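PDB 5GKD: AlyGC from Glaciecola chathamensis, which degrades the polysaccharide alginate as a lyase of polysaccharide lyase family 6, probably cleaving its glycosidic bonds by beta-elimination. Local coordinates for residues R273-L277 against V410-L414; L316-I322 against L345-D349; G351-I355 against D374-I379; Q385-T389 against P400-Q405. All coordinates share one frame; numbering follows the deposited sequence.

Contact 1. Residues R273-L277 against V410-L414; sequences RNNYL and VSTQL
Asn-274 and Ser-411 join a turn of the right-handed parallel beta-helix, the fold of this pectate-lyase-like family, to the chain that leaves it toward the C-terminal half. The hydrogen bond between them is the polar core of the contact: Ser-411 N donates to Asn-274 OD1 at 2.8 Å, nearly straight at 172° and lying in the plane of the amide. With CG of Asn-274 anti to the backbone N (chi1 -154°), the amide swings out from a break in strand 271-278 to meet this donor. Its ND2 is held elsewhere by Asn-249 of the preceding strand, so both ends of the amide are engaged and its rotation is probably fixed.

Van der Waals contacts surround the amide. Leu-414 comes from the opposite direction and sets CD2 3.5 Å from Asn-274 ND2, while Val-410 lays CG2 3.4 Å from Asn-275 O and, in the apolar pair, 4.0 Å from Tyr-276 CB. The Tyr-276 hydroxyl bonds Glu-278 and the backbone N of Leu-398.

Within the segment 410-414, a type I turn runs from Ser-411 to Leu-414. An ST turn overlaps it, in which Ser-411 OG accepts from Gln-413 N at 3.1 Å.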
# COMPACT_ATOMS: atom_id res chain seq x y z
N ARG A 273 32.51 2.68 -33.25
CA ARG A 273 33.76 3.27 -33.68
C ARG A 273 33.93 4.66 -33.09
O ARG A 273 32.97 5.40 -32.87
CB ARG A 273 33.86 3.37 -35.21
CG ARG A 273 32.85 4.31 -35.80
CD ARG A 273 33.20 4.74 -37.22
NE ARG A 273 33.31 3.61 -38.13
CZ ARG A 273 32.46 3.36 -39.13
NH1 ARG A 273 31.42 4.17 -39.38
NH2 ARG A 273 32.67 2.30 -39.89
N ASN A 274 35.19 5.00 -32.83
CA ASN A 274 35.60 6.35 -32.44
C ASN A 274 34.89 6.83 -31.17
O ASN A 274 34.61 8.02 -31.03
CB ASN A 274 35.38 7.33 -33.59
CG ASN A 274 36.31 8.51 -33.50
OD1 ASN A 274 37.47 8.34 -33.18
ND2 ASN A 274 35.80 9.72 -33.75
N ASN A 275 34.62 5.95 -30.22
CA ASN A 275 34.06 6.33 -28.93
C ASN A 275 35.14 6.40 -27.85
O ASN A 275 36.07 5.59 -27.82
CB ASN A 275 32.97 5.34 -28.49
CG ASN A 275 31.85 5.24 -29.50
OD1 ASN A 275 31.00 6.13 -29.61
ND2 ASN A 275 31.83 4.14 -30.23
N TYR A 276 34.97 7.34 -26.93
CA TYR A 276 35.92 7.60 -25.86
C TYR A 276 35.28 7.27 -24.52
O TYR A 276 34.21 7.80 -24.20
CB TYR A 276 36.38 9.06 -25.89
CG TYR A 276 37.36 9.43 -24.81
CD1 TYR A 276 36.92 9.80 -23.54
CD2 TYR A 276 38.72 9.42 -25.06
CE1 TYR A 276 37.82 10.16 -22.56
CE2 TYR A 276 39.62 9.77 -24.09
CZ TYR A 276 39.17 10.13 -22.85
OH TYR A 276 40.08 10.49 -21.90
N LEU A 277 35.95 6.42 -23.73
CA LEU A 277 35.42 5.85 -22.49
C LEU A 277 36.46 5.98 -21.39
O LEU A 277 37.58 5.47 -21.53
CB LEU A 277 35.02 4.38 -22.69
CG LEU A 277 33.94 4.02 -23.72
CD1 LEU A 277 34.45 3.98 -25.13
CD2 LEU A 277 33.29 2.68 -23.39
N VAL A 410 40.79 6.85 -30.44
CA VAL A 410 39.87 7.89 -30.87
C VAL A 410 40.61 8.99 -31.64
O VAL A 410 41.77 9.31 -31.36
CB VAL A 410 39.16 8.40 -29.59
CG1 VAL A 410 39.45 9.84 -29.29
CG2 VAL A 410 37.69 8.03 -29.54
N SER A 411 39.94 9.56 -32.63
CA SER A 411 40.45 10.71 -33.37
C SER A 411 40.68 11.92 -32.47
O SER A 411 39.97 12.15 -31.49
CB SER A 411 39.47 11.08 -34.48
OG SER A 411 39.85 12.29 -35.09
N THR A 412 41.70 12.71 -32.84
CA THR A 412 41.98 13.96 -32.14
C THR A 412 40.98 15.07 -32.45
O THR A 412 40.97 16.08 -31.74
CB THR A 412 43.38 14.48 -32.49
OG1 THR A 412 43.49 14.63 -33.91
CG2 THR A 412 44.47 13.56 -31.97
N GLN A 413 40.17 14.94 -33.50
CA GLN A 413 39.23 16.02 -33.82
C GLN A 413 37.90 15.94 -33.08
O GLN A 413 37.05 16.81 -33.29
CB GLN A 413 38.95 16.04 -35.34
CG GLN A 413 40.11 16.54 -36.15
CD GLN A 413 40.88 15.43 -36.81
OE1 GLN A 413 41.76 14.84 -36.22
NE2 GLN A 413 40.56 15.13 -38.04
N LEU A 414 37.69 14.97 -32.21
CA LEU A 414 36.48 14.96 -31.40
C LEU A 414 36.36 16.26 -30.63
O LEU A 414 37.36 16.82 -30.16
CB LEU A 414 36.47 13.78 -30.44
CG LEU A 414 36.15 12.38 -30.97
CD1 LEU A 414 36.24 11.41 -29.83
CD2 LEU A 414 34.78 12.34 -31.60

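Contact 2. Residues L316-I322 against L345-D349; sequences LVNVEHI and LIVND
Asn-318 carries CG anti to its own carbonyl carbon (chi1 -64°), which brings the amide to Asp-349, whose carboxylate takes the cramped position between backbone N and carbonyl carbon (chi1 61°). The two side chains cross at about a right angle, with their planes 43° apart. Asn-318 OD1 accepts from Asp-349 N at 3.1 Å, and ND2 makes only a weak bond to Asp-349 OD2. A leucine in place of Asn-318 would probably leave Asp-349 N without this acceptor and remove the weak bond to the carboxylate.

Behind this corner, strands 310-317 and 339-347 pair in parallel on successive turns of the beta-helix. Leu-316 N bonds Leu-345 O at 2.7 Å, Val-347 N returns to Leu-316 O, and Asn-318 N reaches Val-347 O at 2.9 Å. On the face carrying Leu-316 and Ile-346, the CD1 atoms of Ile-322 and Ile-346 meet tip to tip at 3.8 Å; on the other, Val-317 and Val-347 pack against Met-390.

Where the strands end, a water accepts from Val-319 N at 2.8 Å. Asn-348 OD1 bonds Gln-350 N, which holds that amide within its own loop. The chemistry thus passes from backbone pairing to a side-chain amide: past the last strand bond, Asn-318 OD1 stands in as acceptor for Asp-349 N.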
# COMPACT_ATOMS: atom_id res chain seq x y z
N LEU A 316 39.83 3.48 -24.40
CA LEU A 316 39.31 3.04 -23.12
C LEU A 316 40.37 3.29 -22.07
O LEU A 316 41.39 2.59 -22.02
CB LEU A 316 38.91 1.56 -23.17
CG LEU A 316 37.76 1.23 -24.13
CD1 LEU A 316 38.26 0.84 -25.50
CD2 LEU A 316 36.84 0.13 -23.58
N VAL A 317 40.15 4.31 -21.23
CA VAL A 317 41.09 4.70 -20.19
C VAL A 317 40.48 4.34 -18.84
O VAL A 317 39.38 4.81 -18.50
CB VAL A 317 41.41 6.20 -20.25
CG1 VAL A 317 42.42 6.56 -19.18
CG2 VAL A 317 41.91 6.57 -21.59
N ASN A 318 41.22 3.56 -18.05
CA ASN A 318 40.78 3.12 -16.72
C ASN A 318 39.34 2.61 -16.75
O ASN A 318 38.51 2.97 -15.92
CB ASN A 318 40.96 4.23 -15.69
CG ASN A 318 42.42 4.61 -15.49
OD1 ASN A 318 43.31 3.82 -15.79
ND2 ASN A 318 42.67 5.81 -14.99
N VAL A 319 39.03 1.80 -17.76
CA VAL A 319 37.75 1.11 -17.83
C VAL A 319 37.97 -0.23 -17.14
O VAL A 319 38.80 -1.03 -17.58
CB VAL A 319 37.28 0.95 -19.28
CG1 VAL A 319 36.07 0.04 -19.37
CG2 VAL A 319 36.94 2.32 -19.86
N GLU A 320 37.29 -0.44 -16.02
CA GLU A 320 37.64 -1.57 -15.18
C GLU A 320 37.23 -2.90 -15.80
O GLU A 320 37.92 -3.90 -15.60
CB GLU A 320 37.05 -1.40 -13.79
CG GLU A 320 37.58 -0.14 -13.11
CD GLU A 320 37.11 0.07 -11.68
OE1 GLU A 320 36.44 -0.82 -11.11
OE2 GLU A 320 37.43 1.14 -11.12
N HIS A 321 36.15 -2.94 -16.57
CA HIS A 321 35.70 -4.22 -17.12
C HIS A 321 35.37 -4.10 -18.60
O HIS A 321 34.54 -3.28 -19.00
CB HIS A 321 34.52 -4.77 -16.33
CG HIS A 321 34.85 -5.09 -14.91
ND1 HIS A 321 35.50 -6.25 -14.54
CD2 HIS A 321 34.67 -4.38 -13.77
CE1 HIS A 321 35.68 -6.25 -13.23
NE2 HIS A 321 35.20 -5.13 -12.74
N ILE A 322 36.03 -4.94 -19.40
CA ILE A 322 35.68 -5.19 -20.79
C ILE A 322 35.31 -6.66 -20.85
O ILE A 322 36.17 -7.53 -20.64
CB ILE A 322 36.85 -4.89 -21.75
CG1 ILE A 322 37.21 -3.41 -21.76
CG2 ILE A 322 36.51 -5.38 -23.15
CD1 ILE A 322 38.49 -3.13 -22.56
N LEU A 345 42.44 1.41 -28.28
CA LEU A 345 43.47 1.82 -27.34
C LEU A 345 42.94 1.62 -25.93
O LEU A 345 41.91 2.19 -25.56
CB LEU A 345 43.87 3.28 -27.57
CG LEU A 345 44.76 3.93 -26.50
CD1 LEU A 345 46.16 3.35 -26.49
CD2 LEU A 345 44.84 5.43 -26.71
N ILE A 346 43.66 0.82 -25.16
CA ILE A 346 43.31 0.48 -23.79
C ILE A 346 44.48 0.88 -22.91
O ILE A 346 45.57 0.32 -23.04
CB ILE A 346 43.00 -1.02 -23.63
CG1 ILE A 346 41.89 -1.47 -24.59
CG2 ILE A 346 42.65 -1.33 -22.20
CD1 ILE A 346 41.65 -2.97 -24.58
N VAL A 347 44.26 1.85 -22.04
CA VAL A 347 45.25 2.29 -21.08
C VAL A 347 44.62 2.14 -19.71
O VAL A 347 43.60 2.77 -19.42
CB VAL A 347 45.71 3.73 -21.33
CG1 VAL A 347 46.76 4.12 -20.29
CG2 VAL A 347 46.24 3.89 -22.73
N ASN A 348 45.23 1.32 -18.86
CA ASN A 348 44.67 1.01 -17.55
C ASN A 348 45.81 1.01 -16.55
O ASN A 348 46.82 0.34 -16.77
CB ASN A 348 43.96 -0.35 -17.60
CG ASN A 348 43.09 -0.61 -16.40
OD1 ASN A 348 43.42 -0.21 -15.29
ND2 ASN A 348 41.98 -1.29 -16.61
N ASP A 349 45.66 1.75 -15.46
CA ASP A 349 46.70 1.78 -14.43
C ASP A 349 46.44 0.80 -13.29
O ASP A 349 47.06 0.92 -12.23
CB ASP A 349 46.87 3.20 -13.90
CG ASP A 349 45.62 3.77 -13.26
OD1 ASP A 349 44.82 3.02 -12.67
OD2 ASP A 349 45.43 5.00 -13.34
O HOH W 1 40.99 0.95 -19.58
O HOH W 2 40.49 -1.68 -19.61
O HOH W 3 40.56 -2.92 -14.11

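Contact 3. Residues G351-I355 against D374-I379; sequences GTDGI and DAKPSI
The carboxylate of Asp-353 is gripped by Ser-378 at both oxygens. Ser-378 OG, close to the carboxylate plane, donates to OD1 at 2.6 Å on the syn lone pair, the side of the other oxygen. Ser-378 N comes to OD2 at 2.7 Å over one face, almost perfectly straight at 179°. Ile-355 N meets OD1 over the opposite face, 61° out of the plane, and this bond within the segment closes an Asx turn. A water donates to OD2 and accepts from Ile-379 N. Three protein donors therefore hold the group, which would probably favour its negative charge.

The two segments are loops on neighbouring turns of the parallel beta-helix, one between strands 339-347 and 355-357, the other between 364-372 and 383-386. They run roughly alongside each other, joined by a single backbone bridge: Lys-376 N bonds Gly-351 O, and Asp-353 N bonds Lys-376 O at 3.2 Å, each donor lying above the carbonyl plane. At Gly-351 a side chain would jam against the preceding carbonyl oxygen.

Ala-375 CB packs 3.5 Å from Thr-352 O. At the C-terminal ends of both segments, Ile-355 and Ile-379 cross at about a right angle, with Ile-355 CG2 3.9 Å from Ile-379 CD1.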
# COMPACT_ATOMS: atom_id res chain seq x y z
N GLY A 351 46.86 -2.55 -13.51
CA GLY A 351 47.68 -3.74 -13.66
C GLY A 351 47.15 -4.76 -14.64
O GLY A 351 47.85 -5.73 -14.94
N THR A 352 45.95 -4.56 -15.16
CA THR A 352 45.32 -5.51 -16.05
C THR A 352 44.72 -4.75 -17.22
O THR A 352 44.48 -3.54 -17.14
CB THR A 352 44.24 -6.30 -15.29
OG1 THR A 352 43.82 -7.43 -16.07
CG2 THR A 352 43.03 -5.43 -15.01
N ASP A 353 44.46 -5.46 -18.31
CA ASP A 353 43.73 -4.85 -19.41
C ASP A 353 42.22 -4.80 -19.15
O ASP A 353 41.48 -4.28 -19.99
CB ASP A 353 44.03 -5.58 -20.72
CG ASP A 353 43.60 -7.03 -20.72
OD1 ASP A 353 43.08 -7.53 -19.69
OD2 ASP A 353 43.78 -7.69 -21.75
N GLY A 354 41.75 -5.31 -18.02
CA GLY A 354 40.35 -5.32 -17.66
C GLY A 354 39.49 -6.32 -18.40
O GLY A 354 38.27 -6.35 -18.17
N ILE A 355 40.07 -7.16 -19.26
CA ILE A 355 39.28 -8.02 -20.13
C ILE A 355 38.96 -9.33 -19.43
O ILE A 355 39.84 -9.96 -18.82
CB ILE A 355 40.02 -8.28 -21.45
CG1 ILE A 355 40.11 -6.99 -22.27
CG2 ILE A 355 39.36 -9.39 -22.22
CD1 ILE A 355 41.11 -7.06 -23.42
N ASP A 374 52.25 -1.81 -18.70
CA ASP A 374 52.04 -2.32 -17.35
C ASP A 374 50.76 -3.13 -17.20
O ASP A 374 50.50 -3.64 -16.10
CB ASP A 374 51.99 -1.17 -16.34
CG ASP A 374 53.30 -0.43 -16.26
OD1 ASP A 374 54.35 -1.07 -16.46
OD2 ASP A 374 53.27 0.79 -15.98
N ALA A 375 49.95 -3.25 -18.23
CA ALA A 375 48.64 -3.89 -18.11
C ALA A 375 48.74 -5.29 -18.71
O ALA A 375 48.77 -5.44 -19.93
CB ALA A 375 47.57 -3.06 -18.80
N LYS A 376 48.80 -6.29 -17.84
CA LYS A 376 48.77 -7.71 -18.19
C LYS A 376 47.71 -7.98 -19.25
O LYS A 376 46.52 -7.82 -18.99
CB LYS A 376 48.46 -8.55 -16.94
CG LYS A 376 49.62 -9.34 -16.38
CD LYS A 376 50.46 -8.51 -15.43
CE LYS A 376 51.69 -9.27 -14.98
NZ LYS A 376 52.70 -8.37 -14.36
N PRO A 377 48.10 -8.37 -20.47
CA PRO A 377 47.11 -8.67 -21.50
C PRO A 377 46.41 -9.98 -21.21
O PRO A 377 47.05 -10.98 -20.89
CB PRO A 377 47.94 -8.75 -22.78
CG PRO A 377 49.30 -9.11 -22.32
CD PRO A 377 49.48 -8.53 -20.95
N SER A 378 45.08 -9.98 -21.30
CA SER A 378 44.31 -11.21 -21.18
C SER A 378 44.24 -11.98 -22.48
O SER A 378 43.85 -13.15 -22.47
CB SER A 378 42.88 -10.91 -20.70
OG SER A 378 42.86 -10.15 -19.49
N ILE A 379 44.59 -11.35 -23.60
CA ILE A 379 44.54 -11.97 -24.92
C ILE A 379 45.85 -11.68 -25.63
O ILE A 379 46.32 -10.53 -25.60
CB ILE A 379 43.35 -11.43 -25.75
CG1 ILE A 379 42.03 -11.74 -25.05
CG2 ILE A 379 43.36 -12.01 -27.16
CD1 ILE A 379 40.87 -10.87 -25.53
O HOH W 4 48.53 -1.14 -15.24
O HOH W 5 45.00 -9.58 -17.59
O HOH W 6 44.86 -8.29 -24.24

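Contact 4. Residues Q385-T389 against P400-Q405; sequences QADIT and PEAKTQ
Gln-405, in the loop after strand 398-400, stretches its side chain, extended beyond CG, across Ile-388, just beyond strand 383-386, the last in the parallel series of the N-terminal beta-helix. The two side chains cross obliquely, the amide end passing the isoleucine CG1 branch, with NE2 3.8 Å from Ile-388 CG1. The same nitrogen sits 3.5 Å from Ala-386 CB and makes a weak but straight hydrogen bond to Asp-387 O at 3.3 Å. At the other end of the amide, OE1 accepts from a water at 2.8 Å, and that water also accepts from Ala-402 N. Shortening Gln-405 to an alanine is likely to leave Asp-387 O without this donor, strip cover from Ile-388 and deprive the water of an acceptor.

Farther on, Thr-389 and Glu-401 meet through backbone: Glu-401 N bonds Thr-389 O at 2.9 Å, close to the direction of the carbonyl bond. Pro-400 turns its ring carbons to the hydrophobic side, facing Leu-345 and Met-390. Ile-388, beside it, also rests on Leu-345, Val-347 and Leu-370, so the contact covers side chains of strands 339-347 and 364-372. Between the segments, Ile-388 CG2 stands 4.2 Å from Pro-400 CB.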
# COMPACT_ATOMS: atom_id res chain seq x y z
N GLN A 385 51.84 -4.23 -26.85
CA GLN A 385 52.08 -3.43 -25.67
C GLN A 385 53.15 -2.40 -25.94
O GLN A 385 54.11 -2.65 -26.68
CB GLN A 385 52.49 -4.31 -24.51
CG GLN A 385 51.42 -5.28 -24.10
CD GLN A 385 51.83 -6.08 -22.89
OE1 GLN A 385 52.37 -7.17 -23.01
NE2 GLN A 385 51.60 -5.52 -21.71
N ALA A 386 53.00 -1.23 -25.33
CA ALA A 386 53.96 -0.16 -25.53
C ALA A 386 53.99 0.74 -24.31
O ALA A 386 53.07 0.74 -23.49
CB ALA A 386 53.64 0.67 -26.78
N ASP A 387 55.06 1.51 -24.20
CA ASP A 387 55.17 2.56 -23.21
C ASP A 387 54.27 3.71 -23.64
O ASP A 387 54.59 4.44 -24.57
CB ASP A 387 56.62 3.00 -23.07
CG ASP A 387 56.83 3.92 -21.89
OD1 ASP A 387 55.83 4.35 -21.29
OD2 ASP A 387 58.00 4.21 -21.57
N ILE A 388 53.12 3.86 -22.99
CA ILE A 388 52.13 4.87 -23.35
C ILE A 388 52.00 5.83 -22.19
O ILE A 388 51.83 5.40 -21.04
CB ILE A 388 50.76 4.25 -23.67
CG1 ILE A 388 50.86 3.21 -24.78
CG2 ILE A 388 49.75 5.33 -24.04
CD1 ILE A 388 49.58 2.44 -24.98
N THR A 389 52.06 7.13 -22.46
CA THR A 389 51.67 8.10 -21.46
C THR A 389 50.61 9.02 -22.06
O THR A 389 50.80 9.58 -23.15
CB THR A 389 52.87 8.87 -20.88
OG1 THR A 389 52.92 10.19 -21.40
CG2 THR A 389 54.19 8.15 -21.18
N PRO A 400 47.49 9.47 -26.34
CA PRO A 400 48.92 9.15 -26.24
C PRO A 400 49.77 10.36 -26.61
O PRO A 400 49.45 11.10 -27.55
CB PRO A 400 49.11 8.02 -27.26
CG PRO A 400 47.74 7.45 -27.50
CD PRO A 400 46.80 8.61 -27.33
N GLU A 401 50.85 10.57 -25.85
CA GLU A 401 51.81 11.61 -26.21
C GLU A 401 52.38 11.38 -27.60
O GLU A 401 52.61 12.33 -28.35
CB GLU A 401 52.96 11.66 -25.20
CG GLU A 401 52.52 11.99 -23.79
CD GLU A 401 53.59 12.62 -22.94
OE1 GLU A 401 54.77 12.25 -23.06
OE2 GLU A 401 53.24 13.48 -22.11
N ALA A 402 52.64 10.12 -27.94
CA ALA A 402 53.29 9.80 -29.21
C ALA A 402 52.31 9.94 -30.36
O ALA A 402 51.25 9.31 -30.35
CB ALA A 402 53.86 8.38 -29.17
N LYS A 403 52.68 10.73 -31.37
CA LYS A 403 51.84 10.85 -32.56
C LYS A 403 51.63 9.50 -33.24
O LYS A 403 50.55 9.22 -33.76
CB LYS A 403 52.44 11.86 -33.54
CG LYS A 403 51.43 12.42 -34.55
CD LYS A 403 50.67 13.61 -33.97
CE LYS A 403 49.39 13.97 -34.73
NZ LYS A 403 49.50 14.02 -36.22
N THR A 404 52.66 8.64 -33.25
CA THR A 404 52.50 7.34 -33.89
C THR A 404 51.49 6.47 -33.16
O THR A 404 50.88 5.59 -33.78
CB THR A 404 53.84 6.61 -34.00
OG1 THR A 404 54.42 6.46 -32.70
CG2 THR A 404 54.79 7.35 -34.89
N GLN A 405 51.31 6.67 -31.86
CA GLN A 405 50.31 5.89 -31.13
C GLN A 405 48.89 6.46 -31.27
O GLN A 405 47.94 5.82 -30.82
CB GLN A 405 50.69 5.80 -29.64
CG GLN A 405 51.90 4.90 -29.38
CD GLN A 405 52.42 5.00 -27.95
OE1 GLN A 405 52.10 5.94 -27.21
NE2 GLN A 405 53.24 4.04 -27.57
O HOH W 7 52.62 8.11 -25.57

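From the N terminus, the chain first reaches 273-277, whose partner 410-414 arrives only after the rest of this beta-helix is built, so contact 1 closes a long loop enclosing the other three. Inside it, contacts 2, 3 and 4 close short loops in series, without crossing. Leu-277 O probably bonds Val-317 N, joining contacts 1 and 2 through neighbouring strands. Contact 2 meets contact 3 through a probable bond from Ile-322 N to Gly-354 O, and meets contact 4 where Leu-345 packs on Pro-400 and Ile-388. Gln-385 touches Ala-375 and Pro-377, linking contacts 3 and 4. Contacts 2 and 3 join neighbouring turns, while contacts 1 and 4 hold the chain after strand 398-400 against them.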